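Local coordinates for phosphatidylglycerol lysyltransferase C-terminal domain-containing protein (Bacteroides thetaiotaomicron, PDB 2HQY) that is of unknown function but binds coenzyme A and probably acts as an acyl- or aminoacyl-transferase related to phosphatidylglycerol lysyltransferases of the acetyltransferase clan, at residues S30-C35 with L204-G209; A119-I124 with V285-K290; Y123-S128 with I264-D269; K216-T221 with T240-A245. All blocks are in the same frame, centred on the assembly; numbering follows the deposited sequence.

Contacts 1 and 3 are buried, contact 2 is partly buried, and contact 4 is peripheral but buried apart from Lys216. Contacts 2 and 3 share strand 122-126: one edge pairs with strand 286-295, the other with strand 263-265, and Asp122, Asn265, Lys290 and Glu268 tie the two together through polar side chains. Both rest on backbone hydrogen bonds with charged side chains at their ends. Contacts 1 and 4 are instead packings of apolar side chains, the first between a helix start and a helix end, the second between a bulged strand and a loop; strands 207-213 and 216-227 join them. Asn33 of contact 1 also reaches Glu267 of contact 3.

Contact 1: residues S30-C35 with L204-G209; sequences SFSNLC and LGLTGG
The first turn of helix 31-36 packs through Phe31, Ser32 and Cys35 onto Leu204 and Leu206, which stand on either side of Gly205, the residue of positive phi (92°) in the Schellman motif that ends helix 201-204. Leu204 makes the largest share of the contact. Its CD2 lies 3.7 Å from Cys35 CB and 3.8 Å from Phe31 CE2, and the Phe31 and Leu204 side chains cross at about a right angle. The carbonyl Leu204 O meets the rim of the ring in plane, 3.6 Å from Phe31 CD2; this buried oxygen has no hydrogen-bonding partner in the model. Cys35 SG covers one face of the same ring, offset toward the rim. Ser32 turns OG anti to its backbone N (chi1 -176°), where it touches Leu206 CD1 at 3.5 Å; a residue this small lets both leucines come close to the helix. At Gly205 a CB would press on the preceding carbonyl oxygen. Ser30 suits the N-cap, its OG accepting a weak bond from Asn33 N. Around this core, Ile7 touches Phe31 and Cys35, Tyr196 and Ala197 of helix 185-199 lie against the leucines, and His234 of strand 230-238 and Met224 of strand 216-227 meet Ser32 and Leu206.

Contact 2: residues A119-I124 with V285-K290; sequences AYADYI and VTILEK
Asp122 and Lys290 form a salt bridge beside the antiparallel pairing of strands 122-126 and 286-295. From CB, the lysine chain starts with CG anti to its own carbonyl carbon (chi1 -57°) and runs extended beyond it. CG skirts Tyr120 O; Lys290 CD and CE each lie 3.3 Å from Tyr120 O, and CE is equally close to Asp122 OD1. At the tip, NZ donates to Asp122 OD1 at 2.7 Å, coming from above the carboxylate, 45° out of its plane. A long, straight chain suits this place, since from beyond the last pair it reaches back to the acid.

Asp122 and Leu288 are a hydrogen-bonded pair, with Leu288 N to Asp122 O at 2.8 Å. Ile124 N bonds Thr286 O at 2.9 Å. A beta bulge sets Val285 and Thr286 together opposite Ile124: Thr286 N reaches Ile124 O at 3.3 Å and Val285 N adds a weak bond to it. On the face of Asp122, Ile124 CD1 meets Leu288 CD2 at 4.0 Å; on the other, Tyr123 CE1 is 4.3 Å from Ile287 CD1. Just before the strand, Ala121 CB packs 3.6 Å from Ile287 CG2.

Asp122 OD2 is held in turn by Asn265 ND2 and Cys27 N, and Lys290 NZ also pairs with Glu268. The buried acid is thus matched by a cation and two N-H donors, which would be expected to stabilise its ionised form.

Contact 3: residues Y123-S128 with I264-D269; sequences YIYLRS and INREED
Tyr123 and Tyr125 pair through their backbones with residues 264-267, joining strands 122-126 and 263-265 in antiparallel fashion. Tyr125 and Ile264 exchange two bonds, the shorter from Ile264 N to Tyr125 O at 2.7 Å. At Tyr123 the partners shift: Tyr123 O accepts from Arg266 N, while Tyr123 N donates to Glu267 O at 3.0 Å. Here the chain is closed by an Asx turn, which suits asparagine: Asn265 OD1 accepts from Glu267 N at 2.8 Å, and Glu267 takes a positive phi of 72°.

Among side-chain polar bonds, Tyr123 OH donates to Asp269 OD2 at 2.6 Å, using the lone pair anti to the other oxygen; ring and carboxylate planes stand 60° apart. One water bridges Tyr125 OH and Arg266 NE. Tyr125 OH also hydrogen-bonds Lys279 O, and Arg266 forms a salt bridge with Glu236.

Among apolar contacts, Ile264 CD1 lies 3.6 Å from Arg127 CA and also touches Arg127 CG, covering the start of helix 127-132. Arg266 CD is 3.7 Å from Tyr125 CE2; the arginine side chain is about 6 Å from that of CoA-binding Tyr246.

Since Arg276 and Arg118 also form salt bridges with Asp269 OD2, that oxygen collects two cations and a phenol donor, which would tend to keep the carboxylate ionised.

Contact 4: residues K216-T221 with T240-A245; sequences KIVAFT and TSIDGA
Val218 touches both Ile242 and Ala245, while its backbone is hydrogen-bonded to Leu211 and Asp239. Beside it Lys216 NZ lies near Asp239 OD2 in a long, weak ion pair and meets Ile242 CD1 tip to tip at 4.0 Å. The lysine chain bends at its end (chi4 77°), which carries NZ to the loop. A lysine suits this exposed start of the strand, where its methylenes can span to the loop and leave the charge near the surface.

The rest of the contact is apolar. Ile242 CG1 touches Val218 CG1 at 3.7 Å, the two side chains crossing at about a right angle; CG1 is anti to the isoleucine carbonyl carbon, which directs it to the strand. Val218 CG2 lies 4.4 Å from Ala245 CB, and Ala219 CB is 4.5 Å from the same methyl. Successive strand residues normally point to opposite faces, but a beta bulge sets Val218 and Ala219 together opposite Leu211, and both CB atoms point toward the loop. The small alanines let the strand and the helix start come close together.

Ile242 to Ala245 make a type II turn. At Gly244 (phi 95°), also the N-cap of helix 245-256, a side chain would collide with the carbonyl oxygen of Asp243.

The loop is probably the counterpart of the strand-to-helix loop that binds the pyrophosphate in many acetyltransferases of this clan; Ala245 lies about 9 Å from coenzyme A, side chain to ligand. Ala219 further packs on Ala238, a coenzyme-pocket residue in strand 230-238, and on Ile249 of helix 245-256, while Val218 touches Val213 of strand 207-213.

Contact 1: residues S30-C35 with L204-G209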
# COMPACT_ATOMS: atom_id res chain seq x y z
N SER A 30 0.86 -3.19 -16.98
CA SER A 30 -0.59 -3.35 -16.79
C SER A 30 -1.06 -2.41 -15.68
O SER A 30 -0.45 -2.34 -14.59
CB SER A 30 -0.93 -4.77 -16.41
OG SER A 30 -2.19 -4.76 -15.77
N PHE A 31 -2.14 -1.70 -15.95
CA PHE A 31 -2.71 -0.80 -14.96
C PHE A 31 -3.10 -1.55 -13.69
O PHE A 31 -2.86 -1.04 -12.59
CB PHE A 31 -3.92 -0.03 -15.52
CG PHE A 31 -4.50 0.93 -14.54
CD1 PHE A 31 -3.75 2.05 -14.12
CD2 PHE A 31 -5.77 0.73 -14.02
CE1 PHE A 31 -4.28 2.96 -13.20
CE2 PHE A 31 -6.33 1.67 -13.09
CZ PHE A 31 -5.58 2.76 -12.67
N SER A 32 -3.69 -2.75 -13.82
CA SER A 32 -4.04 -3.55 -12.66
C SER A 32 -2.79 -3.91 -11.85
O SER A 32 -2.82 -3.84 -10.60
CB SER A 32 -4.74 -4.87 -13.07
OG SER A 32 -5.14 -5.55 -11.88
N ASN A 33 -1.73 -4.33 -12.52
CA ASN A 33 -0.49 -4.70 -11.80
C ASN A 33 0.11 -3.49 -11.08
O ASN A 33 0.52 -3.59 -9.92
CB ASN A 33 0.52 -5.32 -12.75
CG ASN A 33 0.25 -6.79 -13.01
OD1 ASN A 33 -0.52 -7.45 -12.28
ND2 ASN A 33 0.92 -7.32 -14.04
N LEU A 34 0.07 -2.33 -11.73
CA LEU A 34 0.60 -1.10 -11.12
C LEU A 34 -0.16 -0.75 -9.83
O LEU A 34 0.47 -0.45 -8.81
CB LEU A 34 0.53 0.07 -12.11
CG LEU A 34 1.56 -0.03 -13.24
CD1 LEU A 34 1.14 0.84 -14.42
CD2 LEU A 34 2.96 0.37 -12.77
N CYS A 35 -1.50 -0.80 -9.87
CA CYS A 35 -2.28 -0.45 -8.68
C CYS A 35 -2.22 -1.54 -7.61
O CYS A 35 -2.13 -1.23 -6.40
CB CYS A 35 -3.74 -0.24 -9.06
SG CYS A 35 -4.02 1.26 -10.02
N LEU A 204 -10.55 -1.21 -12.22
CA LEU A 204 -9.25 -1.48 -12.85
C LEU A 204 -9.34 -1.80 -14.35
O LEU A 204 -8.36 -1.57 -15.08
CB LEU A 204 -8.54 -2.61 -12.14
CG LEU A 204 -8.07 -2.30 -10.73
CD1 LEU A 204 -7.67 -3.63 -10.05
CD2 LEU A 204 -6.87 -1.28 -10.76
N GLY A 205 -10.49 -2.30 -14.80
CA GLY A 205 -10.64 -2.71 -16.21
C GLY A 205 -10.33 -4.17 -16.47
O GLY A 205 -10.06 -4.57 -17.63
N LEU A 206 -10.39 -4.99 -15.42
CA LEU A 206 -10.01 -6.40 -15.56
C LEU A 206 -11.14 -7.23 -16.17
O LEU A 206 -12.33 -6.85 -16.05
CB LEU A 206 -9.66 -6.98 -14.20
CG LEU A 206 -8.36 -6.53 -13.55
CD1 LEU A 206 -8.40 -6.94 -12.06
CD2 LEU A 206 -7.21 -7.22 -14.26
N THR A 207 -10.76 -8.32 -16.84
CA THR A 207 -11.74 -9.34 -17.22
C THR A 207 -11.24 -10.66 -16.69
O THR A 207 -10.02 -10.81 -16.47
CB THR A 207 -11.96 -9.43 -18.73
OG1 THR A 207 -10.69 -9.50 -19.37
CG2 THR A 207 -12.70 -8.17 -19.23
N GLY A 208 -12.14 -11.61 -16.48
CA GLY A 208 -11.67 -12.88 -15.95
C GLY A 208 -12.60 -14.01 -16.21
O GLY A 208 -13.68 -13.82 -16.79
N GLY A 209 -12.22 -15.18 -15.73
CA GLY A 209 -13.07 -16.39 -15.94
C GLY A 209 -12.98 -17.28 -14.72
O GLY A 209 -12.02 -17.18 -13.90

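Contact 2: residues A119-I124 with V285-K290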
# COMPACT_ATOMS: atom_id res chain seq x y z
N ALA A 119 14.89 -14.78 -13.76
CA ALA A 119 13.72 -15.00 -12.90
C ALA A 119 12.61 -14.02 -13.19
O ALA A 119 11.45 -14.33 -12.95
CB ALA A 119 14.13 -14.89 -11.46
N TYR A 120 12.97 -12.84 -13.71
CA TYR A 120 12.01 -11.77 -13.97
C TYR A 120 11.58 -11.57 -15.42
O TYR A 120 10.82 -10.64 -15.71
CB TYR A 120 12.52 -10.47 -13.35
CG TYR A 120 12.77 -10.65 -11.88
CD1 TYR A 120 11.73 -10.94 -11.01
CD2 TYR A 120 14.06 -10.60 -11.37
CE1 TYR A 120 11.96 -11.15 -9.66
CE2 TYR A 120 14.30 -10.79 -10.04
CZ TYR A 120 13.25 -11.07 -9.19
OH TYR A 120 13.52 -11.27 -7.85
N ALA A 121 12.04 -12.43 -16.31
CA ALA A 121 11.64 -12.36 -17.71
C ALA A 121 10.16 -12.73 -17.83
O ALA A 121 9.69 -13.56 -17.07
CB ALA A 121 12.49 -13.32 -18.56
N ASP A 122 9.45 -12.10 -18.77
CA ASP A 122 8.04 -12.41 -19.04
C ASP A 122 7.94 -13.45 -20.15
O ASP A 122 8.68 -13.40 -21.15
CB ASP A 122 7.25 -11.20 -19.52
CG ASP A 122 6.93 -10.21 -18.42
OD1 ASP A 122 7.07 -10.51 -17.21
OD2 ASP A 122 6.51 -9.10 -18.80
N TYR A 123 7.00 -14.36 -19.98
CA TYR A 123 6.67 -15.33 -21.00
C TYR A 123 5.56 -14.76 -21.89
O TYR A 123 4.47 -14.43 -21.40
CB TYR A 123 6.18 -16.62 -20.33
CG TYR A 123 7.30 -17.44 -19.75
CD1 TYR A 123 7.77 -18.57 -20.42
CD2 TYR A 123 7.89 -17.07 -18.53
CE1 TYR A 123 8.81 -19.33 -19.90
CE2 TYR A 123 8.92 -17.82 -17.99
CZ TYR A 123 9.38 -18.95 -18.69
OH TYR A 123 10.41 -19.69 -18.17
N ILE A 124 5.84 -14.66 -23.18
CA ILE A 124 4.90 -14.12 -24.18
C ILE A 124 4.53 -15.21 -25.20
O ILE A 124 5.39 -15.92 -25.73
CB ILE A 124 5.48 -12.83 -24.84
CG1 ILE A 124 5.69 -11.77 -23.73
CG2 ILE A 124 4.57 -12.33 -26.00
CD1 ILE A 124 5.77 -10.33 -24.19
N VAL A 285 6.50 -17.58 -27.70
CA VAL A 285 7.19 -17.03 -28.88
C VAL A 285 8.35 -16.14 -28.44
O VAL A 285 9.33 -15.98 -29.17
CB VAL A 285 6.24 -16.23 -29.83
CG1 VAL A 285 5.36 -17.18 -30.61
CG2 VAL A 285 5.40 -15.23 -29.07
N THR A 286 8.26 -15.58 -27.24
CA THR A 286 9.27 -14.65 -26.75
C THR A 286 9.43 -14.82 -25.26
O THR A 286 8.44 -14.97 -24.53
CB THR A 286 8.83 -13.18 -26.99
OG1 THR A 286 8.77 -12.93 -28.39
CG2 THR A 286 9.80 -12.19 -26.34
N ILE A 287 10.68 -14.82 -24.81
CA ILE A 287 10.95 -14.67 -23.39
C ILE A 287 11.54 -13.27 -23.24
O ILE A 287 12.66 -12.99 -23.72
CB ILE A 287 11.85 -15.80 -22.86
CG1 ILE A 287 11.06 -17.12 -22.90
CG2 ILE A 287 12.31 -15.50 -21.43
CD1 ILE A 287 11.91 -18.31 -22.76
N LEU A 288 10.75 -12.38 -22.65
CA LEU A 288 11.03 -10.96 -22.65
C LEU A 288 11.93 -10.64 -21.46
O LEU A 288 11.47 -10.54 -20.35
CB LEU A 288 9.72 -10.17 -22.58
CG LEU A 288 9.80 -8.64 -22.69
CD1 LEU A 288 10.23 -8.16 -24.09
CD2 LEU A 288 8.46 -8.02 -22.28
N GLU A 289 13.23 -10.51 -21.70
CA GLU A 289 14.18 -10.18 -20.63
C GLU A 289 14.00 -8.76 -20.15
O GLU A 289 13.59 -7.88 -20.91
CB GLU A 289 15.62 -10.40 -21.11
CG GLU A 289 15.78 -11.70 -21.84
CD GLU A 289 17.02 -11.74 -22.71
OE1 GLU A 289 17.33 -10.73 -23.39
OE2 GLU A 289 17.68 -12.80 -22.70
N LYS A 290 14.30 -8.52 -18.88
CA LYS A 290 14.15 -7.19 -18.31
C LYS A 290 15.45 -6.81 -17.64
O LYS A 290 15.94 -7.53 -16.76
CB LYS A 290 13.03 -7.16 -17.29
CG LYS A 290 11.70 -7.60 -17.85
CD LYS A 290 10.62 -7.55 -16.78
CE LYS A 290 9.35 -8.15 -17.32
NZ LYS A 290 8.33 -8.29 -16.23

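Contact 3: residues Y123-S128 with I264-D269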
# COMPACT_ATOMS: atom_id res chain seq x y z
N TYR A 123 7.00 -14.36 -19.98
CA TYR A 123 6.67 -15.33 -21.00
C TYR A 123 5.56 -14.76 -21.89
O TYR A 123 4.47 -14.43 -21.40
CB TYR A 123 6.18 -16.62 -20.33
CG TYR A 123 7.30 -17.44 -19.75
CD1 TYR A 123 7.77 -18.57 -20.42
CD2 TYR A 123 7.89 -17.07 -18.53
CE1 TYR A 123 8.81 -19.33 -19.90
CE2 TYR A 123 8.92 -17.82 -17.99
CZ TYR A 123 9.38 -18.95 -18.69
OH TYR A 123 10.41 -19.69 -18.17
N ILE A 124 5.84 -14.66 -23.18
CA ILE A 124 4.90 -14.12 -24.18
C ILE A 124 4.53 -15.21 -25.20
O ILE A 124 5.39 -15.92 -25.73
CB ILE A 124 5.48 -12.83 -24.84
CG1 ILE A 124 5.69 -11.77 -23.73
CG2 ILE A 124 4.57 -12.33 -26.00
CD1 ILE A 124 5.77 -10.33 -24.19
N TYR A 125 3.23 -15.36 -25.41
CA TYR A 125 2.65 -16.40 -26.27
C TYR A 125 1.76 -15.76 -27.32
O TYR A 125 1.30 -14.63 -27.14
CB TYR A 125 1.78 -17.31 -25.40
CG TYR A 125 2.49 -17.94 -24.22
CD1 TYR A 125 3.13 -19.18 -24.33
CD2 TYR A 125 2.52 -17.28 -22.99
CE1 TYR A 125 3.78 -19.75 -23.23
CE2 TYR A 125 3.16 -17.82 -21.90
CZ TYR A 125 3.77 -19.04 -22.02
OH TYR A 125 4.36 -19.53 -20.89
N LEU A 126 1.52 -16.47 -28.42
CA LEU A 126 0.50 -16.05 -29.40
C LEU A 126 -0.86 -16.41 -28.84
O LEU A 126 -1.08 -17.54 -28.41
CB LEU A 126 0.68 -16.78 -30.72
CG LEU A 126 1.96 -16.46 -31.51
CD1 LEU A 126 2.15 -17.36 -32.74
CD2 LEU A 126 1.99 -14.97 -31.89
N ARG A 127 -1.78 -15.46 -28.84
CA ARG A 127 -3.17 -15.75 -28.47
C ARG A 127 -3.73 -16.88 -29.33
O ARG A 127 -4.45 -17.74 -28.83
CB ARG A 127 -4.04 -14.49 -28.59
CG ARG A 127 -5.45 -14.62 -27.99
CD ARG A 127 -6.46 -13.76 -28.76
NE ARG A 127 -6.96 -14.55 -29.87
CZ ARG A 127 -8.07 -15.28 -29.85
NH1 ARG A 127 -8.87 -15.31 -28.79
NH2 ARG A 127 -8.39 -15.96 -30.93
N SER A 128 -3.41 -16.86 -30.62
CA SER A 128 -3.78 -17.93 -31.54
C SER A 128 -3.35 -19.34 -31.09
O SER A 128 -4.14 -20.28 -31.22
CB SER A 128 -3.35 -17.60 -32.99
OG SER A 128 -1.95 -17.44 -33.12
N ILE A 264 -0.13 -12.86 -25.69
CA ILE A 264 -0.62 -13.03 -24.31
C ILE A 264 0.63 -13.09 -23.42
O ILE A 264 1.51 -13.91 -23.65
CB ILE A 264 -1.47 -14.31 -24.11
CG1 ILE A 264 -2.75 -14.29 -24.95
CG2 ILE A 264 -1.82 -14.43 -22.59
CD1 ILE A 264 -3.55 -15.61 -24.85
N ASN A 265 0.72 -12.18 -22.46
CA ASN A 265 1.84 -12.16 -21.52
C ASN A 265 1.38 -12.84 -20.21
O ASN A 265 0.49 -12.32 -19.50
CB ASN A 265 2.28 -10.70 -21.29
CG ASN A 265 3.51 -10.58 -20.37
OD1 ASN A 265 3.72 -11.40 -19.47
ND2 ASN A 265 4.31 -9.53 -20.58
N ARG A 266 1.96 -13.99 -19.90
CA ARG A 266 1.61 -14.74 -18.66
C ARG A 266 2.67 -14.58 -17.56
O ARG A 266 2.75 -15.41 -16.64
CB ARG A 266 1.32 -16.22 -18.98
CG ARG A 266 0.13 -16.38 -19.93
CD ARG A 266 -0.15 -17.82 -20.36
NE ARG A 266 -0.33 -18.69 -19.19
CZ ARG A 266 -1.45 -18.85 -18.51
NH1 ARG A 266 -2.58 -18.24 -18.85
NH2 ARG A 266 -1.41 -19.66 -17.46
N GLU A 267 3.47 -13.53 -17.66
CA GLU A 267 4.34 -13.08 -16.56
C GLU A 267 5.54 -14.01 -16.30
O GLU A 267 5.98 -14.72 -17.20
CB GLU A 267 3.52 -12.71 -15.28
CG GLU A 267 2.25 -11.91 -15.68
CD GLU A 267 1.63 -11.06 -14.56
OE1 GLU A 267 1.81 -11.38 -13.37
OE2 GLU A 267 0.98 -10.05 -14.89
N GLU A 268 6.06 -13.98 -15.08
CA GLU A 268 7.42 -14.50 -14.83
C GLU A 268 7.41 -15.86 -14.15
O GLU A 268 6.40 -16.25 -13.58
CB GLU A 268 8.18 -13.50 -13.96
CG GLU A 268 8.19 -12.10 -14.53
CD GLU A 268 7.42 -11.11 -13.72
OE1 GLU A 268 6.31 -11.46 -13.22
OE2 GLU A 268 7.93 -9.97 -13.59
N ASP A 269 8.54 -16.57 -14.21
CA ASP A 269 8.67 -17.82 -13.45
C ASP A 269 9.29 -17.65 -12.07
O ASP A 269 9.28 -18.60 -11.27
CB ASP A 269 9.36 -18.94 -14.26
CG ASP A 269 10.81 -18.63 -14.64
OD1 ASP A 269 11.57 -18.05 -13.82
OD2 ASP A 269 11.20 -19.02 -15.77
O HOH W 1 2.16 -20.05 -19.23

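Contact 4: residues K216-T221 with T240-A245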
# COMPACT_ATOMS: atom_id res chain seq x y z
N LYS A 216 -19.08 -26.52 -7.61
CA LYS A 216 -18.18 -25.61 -6.89
C LYS A 216 -17.09 -25.03 -7.79
O LYS A 216 -16.67 -25.64 -8.78
CB LYS A 216 -17.55 -26.27 -5.67
CG LYS A 216 -16.54 -27.42 -5.96
CD LYS A 216 -15.64 -27.67 -4.72
CE LYS A 216 -15.06 -29.10 -4.68
NZ LYS A 216 -13.90 -29.33 -5.63
N ILE A 217 -16.63 -23.85 -7.41
CA ILE A 217 -15.52 -23.23 -8.10
C ILE A 217 -14.25 -24.06 -7.93
O ILE A 217 -13.92 -24.50 -6.80
CB ILE A 217 -15.28 -21.77 -7.64
CG1 ILE A 217 -14.13 -21.16 -8.45
CG2 ILE A 217 -15.01 -21.69 -6.12
CD1 ILE A 217 -13.92 -19.64 -8.15
N VAL A 218 -13.56 -24.30 -9.03
CA VAL A 218 -12.29 -25.02 -8.99
C VAL A 218 -11.11 -24.27 -9.62
O VAL A 218 -9.98 -24.73 -9.54
CB VAL A 218 -12.38 -26.45 -9.63
CG1 VAL A 218 -13.36 -27.34 -8.87
CG2 VAL A 218 -12.68 -26.38 -11.15
N ALA A 219 -11.37 -23.14 -10.27
CA ALA A 219 -10.28 -22.31 -10.81
C ALA A 219 -10.81 -20.92 -11.12
O ALA A 219 -12.01 -20.78 -11.37
CB ALA A 219 -9.70 -22.93 -12.09
N PHE A 220 -9.93 -19.92 -11.09
CA PHE A 220 -10.26 -18.61 -11.69
C PHE A 220 -9.00 -17.96 -12.25
O PHE A 220 -7.86 -18.37 -11.91
CB PHE A 220 -10.99 -17.69 -10.69
CG PHE A 220 -10.09 -17.15 -9.60
CD1 PHE A 220 -9.42 -15.93 -9.78
CD2 PHE A 220 -9.93 -17.86 -8.41
CE1 PHE A 220 -8.56 -15.42 -8.79
CE2 PHE A 220 -9.08 -17.35 -7.40
CZ PHE A 220 -8.39 -16.13 -7.61
N THR A 221 -9.20 -16.97 -13.10
CA THR A 221 -8.08 -16.28 -13.77
C THR A 221 -8.56 -14.91 -14.13
O THR A 221 -9.77 -14.73 -14.35
CB THR A 221 -7.60 -17.08 -15.04
OG1 THR A 221 -6.42 -16.49 -15.57
CG2 THR A 221 -8.68 -17.15 -16.13
N THR A 240 -6.08 -27.85 -6.45
CA THR A 240 -5.06 -28.78 -6.96
C THR A 240 -5.54 -30.23 -7.08
O THR A 240 -5.00 -31.02 -7.88
CB THR A 240 -3.73 -28.65 -6.15
OG1 THR A 240 -2.66 -29.27 -6.87
CG2 THR A 240 -3.87 -29.22 -4.73
N SER A 241 -6.59 -30.57 -6.33
CA SER A 241 -7.16 -31.91 -6.41
C SER A 241 -7.99 -32.14 -7.68
O SER A 241 -8.53 -33.24 -7.87
CB SER A 241 -7.98 -32.23 -5.16
OG SER A 241 -9.04 -31.31 -4.99
N ILE A 242 -8.11 -31.12 -8.53
CA ILE A 242 -8.81 -31.24 -9.81
C ILE A 242 -7.81 -31.26 -10.97
O ILE A 242 -7.22 -30.22 -11.32
CB ILE A 242 -9.86 -30.12 -10.01
CG1 ILE A 242 -10.72 -29.93 -8.75
CG2 ILE A 242 -10.72 -30.39 -11.27
CD1 ILE A 242 -11.59 -31.12 -8.37
N ASP A 243 -7.61 -32.44 -11.54
CA ASP A 243 -6.69 -32.66 -12.66
C ASP A 243 -7.18 -31.96 -13.94
O ASP A 243 -8.29 -32.22 -14.39
CB ASP A 243 -6.57 -34.17 -12.90
CG ASP A 243 -5.32 -34.55 -13.67
OD1 ASP A 243 -4.39 -35.13 -13.05
OD2 ASP A 243 -5.26 -34.29 -14.90
N GLY A 244 -6.35 -31.09 -14.52
CA GLY A 244 -6.68 -30.45 -15.81
C GLY A 244 -7.34 -29.09 -15.68
O GLY A 244 -7.63 -28.42 -16.68
N ALA A 245 -7.60 -28.68 -14.45
CA ALA A 245 -8.26 -27.40 -14.25
C ALA A 245 -7.41 -26.22 -14.72
O ALA A 245 -7.95 -25.30 -15.32
CB ALA A 245 -8.70 -27.21 -12.80